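Local coordinates for WbbM protein (Klebsiella pneumoniae, PDB 6U4B) that probably acts as a bifunctional glycosyltransferase that polymerises O-antigen, working as a trimer with a metal-dependent family 8 transferase domain, at residues D577-I580 with E581-N585. Numbering follows the deposited sequence.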
loop_
_atom_site.group_PDB
_atom_site.type_symbol
_atom_site.label_atom_id
_atom_site.label_comp_id
_atom_site.label_asym_id
_atom_site.label_seq_id
_atom_site.Cartn_x
_atom_site.Cartn_y
_atom_site.Cartn_z
ATOM N N ASP A 577 2.573 6.717 -14.488
ATOM C CA ASP A 577 2.892 5.979 -13.270
ATOM C C ASP A 577 3.273 6.916 -12.130
ATOM O O ASP A 577 3.011 6.605 -10.962
ATOM C CB ASP A 577 4.019 4.983 -13.537
ATOM C CG ASP A 577 3.638 3.928 -14.564
ATOM O OD1 ASP A 577 2.429 3.706 -14.783
ATOM O OD2 ASP A 577 4.555 3.318 -15.154
ATOM N N ASP A 578 3.885 8.061 -12.447
ATOM C CA ASP A 578 4.260 9.023 -11.415
ATOM C C ASP A 578 3.039 9.599 -10.714
ATOM O O ASP A 578 3.110 9.952 -9.531
ATOM C CB ASP A 578 5.087 10.150 -12.027
ATOM C CG ASP A 578 6.358 9.648 -12.672
ATOM O OD1 ASP A 578 7.366 9.484 -11.955
ATOM O OD2 ASP A 578 6.340 9.395 -13.892
ATOM N N PHE A 579 1.920 9.718 -11.427
ATOM C CA PHE A 579 0.692 10.199 -10.809
ATOM C C PHE A 579 0.023 9.103 -9.987
ATOM O O PHE A 579 -0.358 9.329 -8.834
ATOM C CB PHE A 579 -0.258 10.723 -11.886
ATOM C CG PHE A 579 -1.628 11.046 -11.376
ATOM C CD1 PHE A 579 -1.886 12.262 -10.770
ATOM C CD2 PHE A 579 -2.663 10.133 -11.504
ATOM C CE1 PHE A 579 -3.150 12.561 -10.295
ATOM C CE2 PHE A 579 -3.927 10.425 -11.033
ATOM C CZ PHE A 579 -4.172 11.641 -10.427
ATOM N N ILE A 580 -0.127 7.912 -10.575
ATOM C CA ILE A 580 -0.758 6.793 -9.877
ATOM C C ILE A 580 -0.013 6.476 -8.589
ATOM O O ILE A 580 -0.625 6.213 -7.548
ATOM C CB ILE A 580 -0.826 5.565 -10.804
ATOM C CG1 ILE A 580 -1.836 5.805 -11.923
ATOM C CG2 ILE A 580 -1.171 4.306 -10.020
ATOM C CD1 ILE A 580 -3.244 6.081 -11.427
ATOM N N GLU A 581 1.321 6.508 -8.645
ATOM C CA GLU A 581 2.151 6.252 -7.471
ATOM C C GLU A 581 1.699 7.071 -6.266
ATOM O O GLU A 581 1.724 6.586 -5.130
ATOM C CB GLU A 581 3.609 6.560 -7.812
ATOM C CG GLU A 581 4.599 6.394 -6.678
ATOM C CD GLU A 581 5.945 7.020 -7.006
ATOM O OE1 GLU A 581 6.457 7.810 -6.186
ATOM O OE2 GLU A 581 6.482 6.737 -8.097
ATOM N N ASN A 582 1.274 8.311 -6.495
ATOM C CA ASN A 582 0.896 9.203 -5.407
ATOM C C ASN A 582 -0.591 9.165 -5.085
ATOM O O ASN A 582 -0.991 9.662 -4.027
ATOM C CB ASN A 582 1.321 10.637 -5.738
ATOM C CG ASN A 582 2.825 10.796 -5.780
ATOM O OD1 ASN A 582 3.496 10.692 -4.753
ATOM N ND2 ASN A 582 3.365 11.044 -6.968
ATOM N N ILE A 583 -1.417 8.595 -5.961
ATOM C CA ILE A 583 -2.839 8.452 -5.673
ATOM C C ILE A 583 -3.183 7.057 -5.156
ATOM O O ILE A 583 -4.277 6.869 -4.602
ATOM C CB ILE A 583 -3.692 8.794 -6.913
ATOM C CG1 ILE A 583 -4.995 9.473 -6.491
ATOM C CG2 ILE A 583 -3.975 7.546 -7.746
ATOM C CD1 ILE A 583 -4.781 10.806 -5.803
ATOM N N ALA A 584 -2.292 6.081 -5.320
ATOM C CA ALA A 584 -2.512 4.765 -4.744
ATOM C C ALA A 584 -2.470 4.844 -3.221
ATOM O O ALA A 584 -1.728 5.641 -2.639
ATOM C CB ALA A 584 -1.461 3.777 -5.257
ATOM N N ASN A 585 -3.289 4.011 -2.580
ATOM C CA ASN A 585 -3.399 3.962 -1.122
ATOM C C ASN A 585 -3.903 5.286 -0.550
ATOM O O ASN A 585 -3.514 5.694 0.542
ATOM C CB ASN A 585 -2.073 3.555 -0.469
ATOM C CG ASN A 585 -1.519 2.263 -1.042
ATOM O OD1 ASN A 585 -2.067 1.185 -0.816
ATOM N ND2 ASN A 585 -0.424 2.366 -1.785
#
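The side chains of Ile-580 and Ile-583 meet one turn apart on the short helix 576-583, a local contact at its C-terminal end near the close of the chain. CD1 of Ile-580 reaches CG2 of Ile-583 at 4.0 Å, the two side chains crossing at a slant, while CE2 of Phe-579 lies 4.4 Å from that same CG2. Regular helix bonding still holds at Asp-577 O, which takes the N-H of Glu-581 at 2.9 Å. The turn then tightens: Asn-582 N donates to Phe-579 O at 3.0 Å from well above the carbonyl plane, an i to i+3 bond. Ile-580 O accepts twice, from Ile-583 N, again above its plane, and from Ala-584 N at 2.8 Å, almost in line with the carbonyl (169°). Ala-584 then turns extended and ends the helix. Because CG of Asn-582 sits beside its own backbone N, anti to the carbonyl carbon (chi1 -67°), the amide folds back along the helix and ND2 makes a weak bond to Asp-578 O at 2.8 Å, bent to 122°. The acids on this helix find basic partners: Asp-578 pairs with Lys-412, Glu-581 with Arg-325, and Asp-577 with Arg-349 of the second subunit. Just past the helix, Asn-585 OD1 binds a magnesium ion together with Asn-585 of both other subunits, joining the three chains. Phe-579 and Ile-583 pack on Ala-318 of helix 313-325, Phe-579 also meets the Trp-568 ring, and Ile-583 touches Ile-592 of helix 589-596, placing this turn between those two helices.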